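Local coordinates for protein kappa-carrageenase (Zobellia galactanivorans, PDB 5OCR) that probably hydrolyses the sulfated marine polysaccharide kappa-carrageenan through its glycoside hydrolase family 16 domain, a beta-jellyroll that makes up this chain, at residues K198-Y203 with S274-Y279; Y101-I106 with Y279-E284; E113-S118 with L237-R242; P117-Y122 with I139-L144. All coordinates share one frame; numbering follows the deposited sequence.

Contact 1 (K198-Y203 with S274-Y279); sequences KDFHIY and SMYVDY. With MG (magnesium ion), chain F.
Asp278, which packs against Phe200, holds a magnesium ion twice, through its backbone O at 2.4 Å from the metal and through its carboxylate OD1 at 2.5 Å. Water 1 and the carbonyls of Glu30 and Gly66 also ligate the ion. The other carboxylate oxygen, OD2, forms a salt bridge with Lys105, so both oxygens are engaged and the group's rotation is fixed. Asp278 CB lies 4.1 Å from Phe200 CD2, with ring and carboxylate planes 67° apart. No hydrogen bond joins the segments; in this beta-jellyroll, strand 100-107 pairs with both strands and lies between them, so only side chains span the gap. Phe200, with CG beside its backbone N (chi1 -76°), sends its ring to the far strand. There CZ meets Tyr276 CB at 3.6 Å, CE2 comes 3.6 Å from Tyr276 O, and Val277 N lies near the ring plane at the edge. An alanine in place of Phe200 would probably leave a gap over the Tyr276 and Asp278 methylenes, close to the metal site. Farther along, Ile202 is modelled in two conformers, so its approach to the Tyr279 hydroxyl, itself hydrogen-bonded to Glu103, is less certain.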
loop_
_atom_site.group_PDB
_atom_site.type_symbol
_atom_site.label_atom_id
_atom_site.label_comp_id
_atom_site.label_asym_id
_atom_site.label_seq_id
_atom_site.Cartn_x
_atom_site.Cartn_y
_atom_site.Cartn_z
ATOM N N LYS A 198 10.344 -3.449 12.960
ATOM C CA LYS A 198 11.262 -4.415 13.592
ATOM C C LYS A 198 10.793 -5.851 13.595
ATOM O O LYS A 198 11.619 -6.730 13.823
ATOM C CB LYS A 198 11.586 -4.002 15.019
ATOM C CG LYS A 198 12.459 -2.732 14.990
ATOM C CD LYS A 198 13.936 -2.995 14.648
ATOM C CE LYS A 198 14.740 -1.708 14.724
ATOM N NZ LYS A 198 14.769 -1.351 16.159
ATOM N N ASP A 199 9.499 -6.108 13.401
ATOM C CA ASP A 199 8.958 -7.465 13.534
ATOM C C ASP A 199 7.801 -7.582 12.573
ATOM O O ASP A 199 7.265 -6.527 12.110
ATOM C CB ASP A 199 8.443 -7.761 14.964
ATOM C CG ASP A 199 9.476 -7.481 16.045
ATOM O OD1 ASP A 199 9.403 -6.391 16.740
ATOM O OD2 ASP A 199 10.397 -8.288 16.153
ATOM N N PHE A 200 7.303 -8.781 12.390
ATOM C CA PHE A 200 6.129 -8.993 11.488
ATOM C C PHE A 200 4.877 -8.779 12.267
ATOM O O PHE A 200 4.742 -9.320 13.395
ATOM C CB PHE A 200 6.097 -10.486 10.960
ATOM C CG PHE A 200 7.127 -10.719 9.887
ATOM C CD1 PHE A 200 8.466 -11.063 10.239
ATOM C CD2 PHE A 200 6.796 -10.618 8.536
ATOM C CE1 PHE A 200 9.473 -11.247 9.296
ATOM C CE2 PHE A 200 7.819 -10.796 7.542
ATOM C CZ PHE A 200 9.154 -11.164 7.930
ATOM N N HIS A 201 3.885 -8.155 11.641
ATOM C CA HIS A 201 2.541 -8.079 12.217
ATOM C C HIS A 201 1.520 -8.294 11.176
ATOM O O HIS A 201 1.821 -8.293 9.974
ATOM C CB HIS A 201 2.343 -6.654 12.838
ATOM C CG HIS A 201 3.320 -6.420 13.955
ATOM N ND1 HIS A 201 3.033 -6.739 15.250
ATOM C CD2 HIS A 201 4.617 -5.954 13.932
ATOM C CE1 HIS A 201 4.112 -6.483 16.006
ATOM N NE2 HIS A 201 5.083 -5.975 15.187
ATOM N N ILE A 202 0.266 -8.442 11.595
ATOM C CA ILE A 202 -0.813 -8.854 10.687
ATOM C C ILE A 202 -1.692 -7.683 10.421
ATOM O O ILE A 202 -2.236 -7.088 11.393
ATOM C CB ILE A 202 -1.697 -9.955 11.360
ATOM C CG1 ILE A 202 -0.847 -11.101 11.894
ATOM C CG2 ILE A 202 -2.783 -10.457 10.392
ATOM C CD1 ILE A 202 -0.003 -11.834 10.898
ATOM N N TYR A 203 -1.843 -7.362 9.134
ATOM C CA TYR A 203 -2.629 -6.199 8.734
ATOM C C TYR A 203 -3.794 -6.702 7.933
ATOM O O TYR A 203 -3.602 -7.372 6.899
ATOM C CB TYR A 203 -1.731 -5.196 7.946
ATOM C CG TYR A 203 -0.554 -4.703 8.755
ATOM C CD1 TYR A 203 -0.730 -3.652 9.717
ATOM C CD2 TYR A 203 0.695 -5.363 8.669
ATOM C CE1 TYR A 203 0.339 -3.229 10.416
ATOM C CE2 TYR A 203 1.789 -4.946 9.453
ATOM C CZ TYR A 203 1.545 -3.868 10.340
ATOM O OH TYR A 203 2.518 -3.353 11.113
ATOM N N SER A 274 14.598 -2.816 2.741
ATOM C CA SER A 274 13.621 -3.784 2.291
ATOM C C SER A 274 12.478 -3.880 3.274
ATOM O O SER A 274 12.687 -3.689 4.465
ATOM C CB SER A 274 14.262 -5.149 2.234
ATOM O OG SER A 274 15.324 -5.180 1.268
ATOM N N MET A 275 11.257 -4.085 2.735
ATOM C CA MET A 275 10.132 -4.671 3.524
ATOM C C MET A 275 10.055 -6.172 3.299
ATOM O O MET A 275 10.538 -6.678 2.289
ATOM C CB MET A 275 8.742 -4.018 3.204
ATOM C CG MET A 275 8.354 -4.254 1.730
ATOM S SD MET A 275 6.816 -3.425 1.300
ATOM C CE MET A 275 5.601 -4.440 2.119
ATOM N N TYR A 276 9.382 -6.876 4.204
ATOM C CA TYR A 276 9.286 -8.345 4.112
ATOM C C TYR A 276 7.845 -8.767 4.299
ATOM O O TYR A 276 7.102 -8.223 5.189
ATOM C CB TYR A 276 10.112 -8.980 5.276
ATOM C CG TYR A 276 11.548 -8.603 5.137
ATOM C CD1 TYR A 276 12.396 -9.401 4.343
ATOM C CD2 TYR A 276 12.073 -7.467 5.775
ATOM C CE1 TYR A 276 13.767 -9.031 4.196
ATOM C CE2 TYR A 276 13.436 -7.090 5.606
ATOM C CZ TYR A 276 14.237 -7.891 4.817
ATOM O OH TYR A 276 15.557 -7.562 4.709
ATOM N N VAL A 277 7.416 -9.756 3.535
ATOM C CA VAL A 277 6.051 -10.217 3.647
ATOM C C VAL A 277 6.077 -11.759 3.822
ATOM O O VAL A 277 6.596 -12.487 2.932
ATOM C CB VAL A 277 5.270 -9.875 2.360
ATOM C CG1 VAL A 277 3.812 -10.311 2.522
ATOM C CG2 VAL A 277 5.323 -8.370 1.978
ATOM N N ASP A 278 5.466 -12.256 4.902
ATOM C CA ASP A 278 5.387 -13.683 5.123
ATOM C C ASP A 278 4.233 -14.263 4.358
ATOM O O ASP A 278 4.363 -15.367 3.814
ATOM C CB ASP A 278 5.260 -13.912 6.663
ATOM C CG ASP A 278 5.400 -15.418 7.087
ATOM O OD1 ASP A 278 5.883 -16.236 6.316
ATOM O OD2 ASP A 278 4.907 -15.743 8.168
ATOM N N TYR A 279 3.104 -13.603 4.269
ATOM C CA TYR A 279 2.003 -14.137 3.408
ATOM C C TYR A 279 1.067 -12.994 3.047
ATOM O O TYR A 279 1.071 -11.925 3.697
ATOM C CB TYR A 279 1.225 -15.268 4.130
ATOM C CG TYR A 279 0.412 -14.839 5.347
ATOM C CD1 TYR A 279 -0.734 -14.007 5.252
ATOM C CD2 TYR A 279 0.800 -15.286 6.598
ATOM C CE1 TYR A 279 -1.460 -13.659 6.392
ATOM C CE2 TYR A 279 0.108 -14.914 7.743
ATOM C CZ TYR A 279 -1.039 -14.109 7.633
ATOM O OH TYR A 279 -1.774 -13.768 8.745
HETATM MG MG MG F . 5.558 -17.408 4.132
HETATM O O HOH W 1 6.042 -19.708 4.648
#

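Contact 2 (Y101-I106 with Y279-E284); sequences YFEAKI and YVRVWE
Tyr279 donates its hydroxyl to Glu103, OH to OE2 at 2.5 Å, on the anti side of the carboxylate and 29° out of its plane. Its ring is sandwiched: Lys105 CB lies over one face, 3.9 Å from the centroid, and the guanidinium carbon of Arg281 sits over the centre of the opposite face as a cation-pi contact. An alanine at Tyr279 would probably leave Glu103 OE2 without this donor and open a gap between Lys105 CB and the Arg281 guanidinium. Val280 and Ala104 pair on the sheet's other face. Arg281 N gives a 2.7 Å bond to Glu103 O, while NH1 reaches Glu103 OE2 through water 2; NE pairs with Glu30. Val282 CG1 touches Phe102 CE1 at 3.6 Å. Trp283 lies alongside Tyr101, CZ3 to CD2 at 3.7 Å with planes 77° apart, and its indole edge meets Glu103 CB. The strands run at 171°, with a polar and aromatic face opposite an apolar one packed on strands 115-122 and 233-241, an antiparallel pairing as in a jellyroll sheet.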
loop_
_atom_site.group_PDB
_atom_site.type_symbol
_atom_site.label_atom_id
_atom_site.label_comp_id
_atom_site.label_asym_id
_atom_site.label_seq_id
_atom_site.Cartn_x
_atom_site.Cartn_y
_atom_site.Cartn_z
ATOM N N TYR A 101 -12.190 -10.255 2.425
ATOM C CA TYR A 101 -11.247 -9.976 3.479
ATOM C C TYR A 101 -9.831 -10.093 2.967
ATOM O O TYR A 101 -9.517 -11.077 2.263
ATOM C CB TYR A 101 -11.456 -11.002 4.631
ATOM C CG TYR A 101 -10.872 -10.600 5.985
ATOM C CD1 TYR A 101 -11.704 -10.122 6.991
ATOM C CD2 TYR A 101 -9.500 -10.787 6.256
ATOM C CE1 TYR A 101 -11.161 -9.738 8.201
ATOM C CE2 TYR A 101 -8.966 -10.345 7.448
ATOM C CZ TYR A 101 -9.832 -9.889 8.427
ATOM O OH TYR A 101 -9.315 -9.535 9.667
ATOM N N PHE A 102 -8.968 -9.121 3.332
ATOM C CA PHE A 102 -7.596 -9.054 2.788
ATOM C C PHE A 102 -6.587 -8.973 3.924
ATOM O O PHE A 102 -6.749 -8.054 4.793
ATOM C CB PHE A 102 -7.457 -7.819 1.891
ATOM C CG PHE A 102 -8.590 -7.708 0.886
ATOM C CD1 PHE A 102 -8.408 -8.205 -0.406
ATOM C CD2 PHE A 102 -9.849 -7.194 1.214
ATOM C CE1 PHE A 102 -9.475 -8.252 -1.300
ATOM C CE2 PHE A 102 -10.903 -7.143 0.294
ATOM C CZ PHE A 102 -10.703 -7.685 -0.992
ATOM N N GLU A 103 -5.581 -9.844 3.956
ATOM C CA GLU A 103 -4.666 -9.830 5.099
ATOM C C GLU A 103 -3.261 -10.087 4.646
ATOM O O GLU A 103 -3.086 -10.928 3.706
ATOM C CB GLU A 103 -5.138 -11.028 5.998
ATOM C CG GLU A 103 -4.377 -11.033 7.366
ATOM C CD GLU A 103 -4.878 -12.160 8.300
ATOM O OE1 GLU A 103 -5.966 -11.954 8.886
ATOM O OE2 GLU A 103 -4.186 -13.202 8.408
ATOM N N ALA A 104 -2.283 -9.411 5.249
ATOM C CA ALA A 104 -0.890 -9.675 4.983
ATOM C C ALA A 104 -0.113 -9.572 6.240
ATOM O O ALA A 104 -0.464 -8.816 7.168
ATOM C CB ALA A 104 -0.421 -8.642 3.909
ATOM N N LYS A 105 0.893 -10.422 6.322
ATOM C CA LYS A 105 1.830 -10.374 7.485
ATOM C C LYS A 105 3.146 -9.743 7.023
ATOM O O LYS A 105 3.848 -10.245 6.087
ATOM C CB LYS A 105 1.981 -11.809 8.089
ATOM C CG LYS A 105 3.084 -11.930 9.215
ATOM C CD LYS A 105 3.001 -13.390 9.671
ATOM C CE LYS A 105 4.146 -13.714 10.574
ATOM N NZ LYS A 105 3.988 -15.191 10.719
ATOM N N ILE A 106 3.427 -8.583 7.597
ATOM C CA ILE A 106 4.460 -7.686 7.040
ATOM C C ILE A 106 5.411 -7.174 8.096
ATOM O O ILE A 106 4.968 -6.800 9.245
ATOM C CB ILE A 106 3.753 -6.448 6.364
ATOM C CG1 ILE A 106 2.886 -6.865 5.134
ATOM C CG2 ILE A 106 4.842 -5.334 6.003
ATOM C CD1 ILE A 106 1.896 -5.747 4.734
ATOM N N TYR A 279 3.104 -13.603 4.269
ATOM C CA TYR A 279 2.003 -14.137 3.408
ATOM C C TYR A 279 1.067 -12.994 3.047
ATOM O O TYR A 279 1.071 -11.925 3.697
ATOM C CB TYR A 279 1.225 -15.268 4.130
ATOM C CG TYR A 279 0.412 -14.839 5.347
ATOM C CD1 TYR A 279 -0.734 -14.007 5.252
ATOM C CD2 TYR A 279 0.800 -15.286 6.598
ATOM C CE1 TYR A 279 -1.460 -13.659 6.392
ATOM C CE2 TYR A 279 0.108 -14.914 7.743
ATOM C CZ TYR A 279 -1.039 -14.109 7.633
ATOM O OH TYR A 279 -1.774 -13.768 8.745
ATOM N N VAL A 280 0.274 -13.264 2.008
ATOM C CA VAL A 280 -0.896 -12.465 1.698
ATOM C C VAL A 280 -2.005 -13.427 1.488
ATOM O O VAL A 280 -1.840 -14.494 0.814
ATOM C CB VAL A 280 -0.687 -11.508 0.528
ATOM C CG1 VAL A 280 -0.223 -12.276 -0.759
ATOM C CG2 VAL A 280 -1.993 -10.703 0.280
ATOM N N ARG A 281 -3.156 -13.106 2.053
ATOM C CA ARG A 281 -4.320 -14.013 1.956
ATOM C C ARG A 281 -5.581 -13.188 1.664
ATOM O O ARG A 281 -5.811 -12.125 2.247
ATOM C CB ARG A 281 -4.526 -14.823 3.231
ATOM C CG ARG A 281 -3.369 -15.764 3.544
ATOM C CD ARG A 281 -3.559 -16.339 4.959
ATOM N NE ARG A 281 -2.391 -17.190 5.248
ATOM C CZ ARG A 281 -1.965 -17.557 6.473
ATOM N NH1 ARG A 281 -2.642 -17.241 7.601
ATOM N NH2 ARG A 281 -0.878 -18.313 6.582
ATOM N N VAL A 282 -6.397 -13.684 0.739
ATOM C CA VAL A 282 -7.649 -13.013 0.379
ATOM C C VAL A 282 -8.771 -14.066 0.528
ATOM O O VAL A 282 -8.575 -15.250 0.122
ATOM C CB VAL A 282 -7.598 -12.507 -1.043
ATOM C CG1 VAL A 282 -8.929 -11.818 -1.412
ATOM C CG2 VAL A 282 -6.485 -11.501 -1.162
ATOM N N TRP A 283 -9.891 -13.648 1.085
ATOM C CA TRP A 283 -11.066 -14.517 1.180
ATOM C C TRP A 283 -12.264 -13.795 0.636
ATOM O O TRP A 283 -12.316 -12.557 0.639
ATOM C CB TRP A 283 -11.425 -14.903 2.622
ATOM C CG TRP A 283 -10.396 -15.688 3.403
ATOM C CD1 TRP A 283 -10.394 -17.061 3.668
ATOM C CD2 TRP A 283 -9.218 -15.144 4.047
ATOM N NE1 TRP A 283 -9.310 -17.409 4.465
ATOM C CE2 TRP A 283 -8.547 -16.277 4.714
ATOM C CE3 TRP A 283 -8.678 -13.821 4.192
ATOM C CZ2 TRP A 283 -7.404 -16.103 5.504
ATOM C CZ3 TRP A 283 -7.540 -13.682 4.949
ATOM C CH2 TRP A 283 -6.927 -14.760 5.600
ATOM N N GLU A 284 -13.209 -14.574 0.168
ATOM C CA GLU A 284 -14.526 -14.002 -0.183
ATOM C C GLU A 284 -15.592 -14.644 0.708
ATOM O O GLU A 284 -15.448 -15.784 1.175
ATOM C CB GLU A 284 -14.858 -14.026 -1.705
ATOM C CG GLU A 284 -13.934 -13.146 -2.588
ATOM C CD GLU A 284 -14.204 -13.222 -4.079
ATOM O OE1 GLU A 284 -14.355 -14.322 -4.625
ATOM O OE2 GLU A 284 -14.214 -12.200 -4.730
HETATM O O HOH W 2 -5.049 -15.807 8.443
#

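Contact 3 (E113-S118 with L237-R242); sequences EGVCPS and LSLGLR
Cys116 lies under the guanidinium of Arg242: its CB sits 3.3 Å from that plane, offset toward the rim and 3.4 Å from CZ, while SG comes 3.4 Å from NH2. The arginine chain bends at its second torsion (chi2 -72°), which folds the head back across the strand pair. NH1 then donates to the carbonyl O of Leu241 at 2.9 Å, in the guanidinium plane, while NE bonds Gln146 and NH2 forms a salt bridge with Glu143; three partners thus fix its orientation. Gly240 makes room, since a side-chain carbon there would run into Arg242 NH1. The opposite face is aliphatic. Leu239, its CG anti to the backbone N (chi1 -178°), lies side by side with Pro117 and carries CD1 to 3.8 Å from Pro117 CG; the same methyl is 3.6 Å from Val115 CG2. Paired backbone bonds at Cys116 with Gly240 and at Ser118 with Ser238 lock the register. Ser238 OG also bonds the indole NE1 of Trp120. The arrangement is that of neighbouring antiparallel jellyroll strands: one face packs on strands 67-74 and 273-285, the other bears a polar cluster beside a glycerol, probably from the crystallisation liquor, in the likely substrate-binding cleft.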
loop_
_atom_site.group_PDB
_atom_site.type_symbol
_atom_site.label_atom_id
_atom_site.label_comp_id
_atom_site.label_asym_id
_atom_site.label_seq_id
_atom_site.Cartn_x
_atom_site.Cartn_y
_atom_site.Cartn_z
ATOM N N GLU A 113 12.620 6.338 8.505
ATOM C CA GLU A 113 11.948 7.287 7.625
ATOM C C GLU A 113 12.572 7.210 6.181
ATOM O O GLU A 113 13.805 7.009 6.044
ATOM C CB GLU A 113 12.103 8.693 8.216
ATOM C CG GLU A 113 11.408 9.761 7.410
ATOM C CD GLU A 113 11.408 11.111 8.106
ATOM O OE1 GLU A 113 10.548 11.913 7.765
ATOM O OE2 GLU A 113 12.242 11.356 9.036
ATOM N N GLY A 114 11.740 7.319 5.160
ATOM C CA GLY A 114 12.175 7.442 3.768
ATOM C C GLY A 114 11.491 6.505 2.783
ATOM O O GLY A 114 11.628 6.675 1.559
ATOM N N VAL A 115 10.812 5.462 3.308
ATOM C CA VAL A 115 10.073 4.502 2.455
ATOM C C VAL A 115 8.758 4.231 3.162
ATOM O O VAL A 115 8.638 4.506 4.356
ATOM C CB VAL A 115 10.816 3.153 2.137
ATOM C CG1 VAL A 115 12.073 3.455 1.269
ATOM C CG2 VAL A 115 11.147 2.347 3.441
ATOM N N CYS A 116 7.829 3.601 2.459
ATOM C CA CYS A 116 6.535 3.335 2.997
ATOM C C CYS A 116 6.115 1.924 2.622
ATOM O O CYS A 116 5.625 1.699 1.471
ATOM C CB CYS A 116 5.501 4.359 2.477
ATOM S SG CYS A 116 3.825 3.962 3.098
ATOM N N PRO A 117 6.348 0.949 3.492
ATOM C CA PRO A 117 5.799 -0.379 3.235
ATOM C C PRO A 117 4.270 -0.351 3.301
ATOM O O PRO A 117 3.713 0.218 4.271
ATOM C CB PRO A 117 6.283 -1.229 4.418
ATOM C CG PRO A 117 7.498 -0.492 4.989
ATOM C CD PRO A 117 7.208 1.000 4.702
ATOM N N SER A 118 3.616 -0.883 2.265
ATOM C CA SER A 118 2.167 -0.669 2.119
ATOM C C SER A 118 1.482 -1.937 1.655
ATOM O O SER A 118 2.082 -2.791 0.927
ATOM C CB SER A 118 1.854 0.503 1.170
ATOM O OG SER A 118 2.132 0.170 -0.182
ATOM N N LEU A 237 0.985 -5.279 -2.696
ATOM C CA LEU A 237 1.996 -5.029 -1.624
ATOM C C LEU A 237 3.146 -4.284 -2.295
ATOM O O LEU A 237 3.695 -4.764 -3.332
ATOM C CB LEU A 237 2.498 -6.381 -1.136
ATOM C CG LEU A 237 1.511 -7.301 -0.413
ATOM C CD1 LEU A 237 1.907 -8.791 -0.602
ATOM C CD2 LEU A 237 1.467 -6.888 1.041
ATOM N N SER A 238 3.522 -3.134 -1.753
ATOM C CA SER A 238 4.614 -2.409 -2.427
ATOM C C SER A 238 5.395 -1.577 -1.405
ATOM O O SER A 238 4.888 -1.236 -0.323
ATOM C CB SER A 238 4.016 -1.563 -3.507
ATOM O OG SER A 238 3.139 -0.567 -2.954
ATOM N N LEU A 239 6.607 -1.186 -1.813
ATOM C CA LEU A 239 7.473 -0.347 -0.967
ATOM C C LEU A 239 7.583 1.045 -1.651
ATOM O O LEU A 239 8.185 1.172 -2.731
ATOM C CB LEU A 239 8.861 -1.031 -0.722
ATOM C CG LEU A 239 9.778 -0.235 0.187
ATOM C CD1 LEU A 239 9.212 -0.063 1.622
ATOM C CD2 LEU A 239 11.116 -1.010 0.244
ATOM N N GLY A 240 6.943 2.045 -1.053
ATOM C CA GLY A 240 6.891 3.378 -1.627
ATOM C C GLY A 240 8.044 4.236 -1.179
ATOM O O GLY A 240 8.719 3.894 -0.180
ATOM N N LEU A 241 8.406 5.263 -1.970
ATOM C CA LEU A 241 9.401 6.245 -1.556
ATOM C C LEU A 241 8.757 7.438 -0.926
ATOM O O LEU A 241 7.633 7.871 -1.298
ATOM C CB LEU A 241 10.182 6.675 -2.844
ATOM C CG LEU A 241 11.499 7.374 -2.670
ATOM C CD1 LEU A 241 12.500 6.457 -1.994
ATOM C CD2 LEU A 241 12.013 7.864 -4.048
ATOM N N ARG A 242 9.396 7.961 0.136
ATOM C CA ARG A 242 8.889 9.118 0.854
ATOM C C ARG A 242 10.010 10.114 1.165
ATOM O O ARG A 242 11.149 9.902 0.870
ATOM C CB ARG A 242 8.323 8.722 2.233
ATOM C CG ARG A 242 7.170 7.703 2.077
ATOM C CD ARG A 242 5.951 8.410 1.522
ATOM N NE ARG A 242 4.711 7.545 1.531
ATOM C CZ ARG A 242 4.284 6.820 0.479
ATOM N NH1 ARG A 242 5.025 6.755 -0.654
ATOM N NH2 ARG A 242 3.130 6.140 0.536
#

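Contact 4 (P117-Y122 with I139-L144); sequences PSFWLY and IDVVEL
A classic beta bulge sets Val141 and Val142 opposite Phe119 alone: Phe119 O accepts Val142 N at 3.1 Å and, weakly, Val141 N, and the antiparallel register shifts by one residue before Trp120. The extra residue, Val141, lies side by side with the phenylalanine, its CB 3.5 Å from CD2, and lays methyl CG2 over one face of the ring. Phe119 has CG anti to its backbone N (chi1 174°), which brings the ring alongside that valine. Leu121 CD1 rests 4.1 Å from Ile139 CB on the same face. On the other face Trp120 CB approaches Asp140 OD1 at 3.5 Å, and the indole turns away toward Tyr122, CH2 over its ring. Glu138 to Glu143 fit the ExDxxE signature that in beta-bulge members of family 16 carries the catalytic nucleophile and acid/base, so the bulge probably shapes the active site. The hairpin lies between strand 233-241, beside 115-122, and strand 159-170, beside 134-144; Phe119 and Leu121 pack on strand 100-107, Ile139 and Val141 on strand 200-207.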
loop_
_atom_site.group_PDB
_atom_site.type_symbol
_atom_site.label_atom_id
_atom_site.label_comp_id
_atom_site.label_asym_id
_atom_site.label_seq_id
_atom_site.Cartn_x
_atom_site.Cartn_y
_atom_site.Cartn_z
ATOM N N PRO A 117 6.348 0.949 3.492
ATOM C CA PRO A 117 5.799 -0.379 3.235
ATOM C C PRO A 117 4.270 -0.351 3.301
ATOM O O PRO A 117 3.713 0.218 4.271
ATOM C CB PRO A 117 6.283 -1.229 4.418
ATOM C CG PRO A 117 7.498 -0.492 4.989
ATOM C CD PRO A 117 7.208 1.000 4.702
ATOM N N SER A 118 3.616 -0.883 2.265
ATOM C CA SER A 118 2.167 -0.669 2.119
ATOM C C SER A 118 1.482 -1.937 1.655
ATOM O O SER A 118 2.082 -2.791 0.927
ATOM C CB SER A 118 1.854 0.503 1.170
ATOM O OG SER A 118 2.132 0.170 -0.182
ATOM N N PHE A 119 0.250 -2.135 2.162
ATOM C CA PHE A 119 -0.626 -3.207 1.624
ATOM C C PHE A 119 -1.906 -2.460 1.241
ATOM O O PHE A 119 -2.483 -1.731 2.072
ATOM C CB PHE A 119 -0.897 -4.182 2.797
ATOM C CG PHE A 119 -1.888 -5.273 2.490
ATOM C CD1 PHE A 119 -1.937 -5.928 1.188
ATOM C CD2 PHE A 119 -2.661 -5.834 3.546
ATOM C CE1 PHE A 119 -2.829 -6.995 1.011
ATOM C CE2 PHE A 119 -3.520 -6.904 3.324
ATOM C CZ PHE A 119 -3.615 -7.491 2.046
ATOM N N TRP A 120 -2.382 -2.624 0.001
ATOM C CA TRP A 120 -3.456 -1.728 -0.436
ATOM C C TRP A 120 -4.156 -2.306 -1.637
ATOM O O TRP A 120 -3.627 -3.221 -2.299
ATOM C CB TRP A 120 -2.905 -0.303 -0.707
ATOM C CG TRP A 120 -1.765 -0.202 -1.693
ATOM C CD1 TRP A 120 -0.457 -0.767 -1.596
ATOM C CD2 TRP A 120 -1.789 0.523 -2.960
ATOM N NE1 TRP A 120 0.280 -0.405 -2.679
ATOM C CE2 TRP A 120 -0.484 0.335 -3.568
ATOM C CE3 TRP A 120 -2.736 1.324 -3.602
ATOM C CZ2 TRP A 120 -0.124 0.978 -4.788
ATOM C CZ3 TRP A 120 -2.413 1.888 -4.889
ATOM C CH2 TRP A 120 -1.135 1.749 -5.455
ATOM N N LEU A 121 -5.366 -1.822 -1.879
ATOM C CA LEU A 121 -6.248 -2.367 -2.961
ATOM C C LEU A 121 -6.538 -1.165 -3.841
ATOM O O LEU A 121 -6.842 -0.105 -3.331
ATOM C CB LEU A 121 -7.577 -2.949 -2.388
ATOM C CG LEU A 121 -7.387 -3.682 -1.018
ATOM C CD1 LEU A 121 -8.739 -4.042 -0.395
ATOM C CD2 LEU A 121 -6.549 -4.949 -1.225
ATOM N N TYR A 122 -6.468 -1.273 -5.197
ATOM C CA TYR A 122 -6.777 -0.092 -5.979
ATOM C C TYR A 122 -7.336 -0.520 -7.333
ATOM O O TYR A 122 -7.045 -1.619 -7.821
ATOM C CB TYR A 122 -5.598 0.871 -6.172
ATOM C CG TYR A 122 -4.552 0.454 -7.171
ATOM C CD1 TYR A 122 -3.689 -0.622 -6.906
ATOM C CD2 TYR A 122 -4.406 1.161 -8.335
ATOM C CE1 TYR A 122 -2.688 -0.998 -7.811
ATOM C CE2 TYR A 122 -3.415 0.830 -9.233
ATOM C CZ TYR A 122 -2.575 -0.263 -8.982
ATOM O OH TYR A 122 -1.639 -0.563 -9.944
ATOM N N ILE A 139 -8.316 1.467 -1.311
ATOM C CA ILE A 139 -8.338 1.188 0.127
ATOM C C ILE A 139 -6.902 0.851 0.578
ATOM O O ILE A 139 -6.297 -0.171 0.160
ATOM C CB ILE A 139 -9.260 -0.065 0.404
ATOM C CG1 ILE A 139 -10.700 0.213 -0.092
ATOM C CG2 ILE A 139 -9.161 -0.362 1.941
ATOM C CD1 ILE A 139 -11.641 -0.970 0.148
ATOM N N ASP A 140 -6.373 1.654 1.495
ATOM C CA ASP A 140 -5.027 1.353 2.055
ATOM C C ASP A 140 -5.263 0.486 3.272
ATOM O O ASP A 140 -5.798 0.958 4.251
ATOM C CB ASP A 140 -4.295 2.656 2.401
ATOM C CG ASP A 140 -3.996 3.449 1.229
ATOM O OD1 ASP A 140 -4.043 2.933 0.066
ATOM O OD2 ASP A 140 -3.795 4.617 1.406
ATOM N N VAL A 141 -4.858 -0.775 3.216
ATOM C CA VAL A 141 -4.996 -1.574 4.396
ATOM C C VAL A 141 -4.011 -1.140 5.480
ATOM O O VAL A 141 -4.376 -1.025 6.658
ATOM C CB VAL A 141 -4.764 -3.053 4.084
ATOM C CG1 VAL A 141 -4.918 -3.842 5.441
ATOM C CG2 VAL A 141 -5.730 -3.468 2.947
ATOM N N VAL A 142 -2.772 -0.804 5.055
ATOM C CA VAL A 142 -1.866 -0.095 5.951
ATOM C C VAL A 142 -0.767 0.578 5.156
ATOM O O VAL A 142 -0.351 0.131 4.038
ATOM C CB VAL A 142 -1.208 -1.032 6.983
ATOM C CG1 VAL A 142 -0.132 -1.922 6.399
ATOM C CG2 VAL A 142 -0.634 -0.190 8.117
ATOM N N GLU A 143 -0.384 1.756 5.652
ATOM C CA GLU A 143 0.806 2.468 5.179
ATOM C C GLU A 143 1.660 2.592 6.412
ATOM O O GLU A 143 1.290 3.305 7.314
ATOM C CB GLU A 143 0.510 3.820 4.611
ATOM C CG GLU A 143 0.058 3.695 3.151
ATOM C CD GLU A 143 -0.207 5.088 2.609
ATOM O OE1 GLU A 143 -0.997 5.855 3.279
ATOM O OE2 GLU A 143 0.317 5.424 1.518
ATOM N N LEU A 144 2.829 1.971 6.410
ATOM C CA LEU A 144 3.744 2.056 7.544
ATOM C C LEU A 144 4.830 3.119 7.362
ATOM O O LEU A 144 5.196 3.392 6.214
ATOM C CB LEU A 144 4.434 0.695 7.720
ATOM C CG LEU A 144 3.562 -0.523 8.050
ATOM C CD1 LEU A 144 4.380 -1.813 8.220
ATOM C CD2 LEU A 144 2.771 -0.225 9.341
#

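Overall arrangement
Contacts 3 and 4 share strand 115-122, while contacts 1 and 2 share strand 273-285 and meet at Tyr279. Contacts 2, 3 and 4 are buried; contact 1 is only partly so, beside its metal ion. Contact 4 lies nearest the centre of the chain, while the centres of contacts 1 and 2 lie about 13 Å from it. The buried three are backbone-bonded antiparallel pairings, whereas contact 1 spans an intervening strand by side chains alone. The layers interlock through apolar packing: Phe102 CD2 of contact 2 lies 3.7 Å from Leu121 CD1 of contact 4, and Met275 of contact 1 touches Pro117. Polar chemistry gathers on the magnesium side in contacts 1 and 2, on the probable cleft side in 3 and 4.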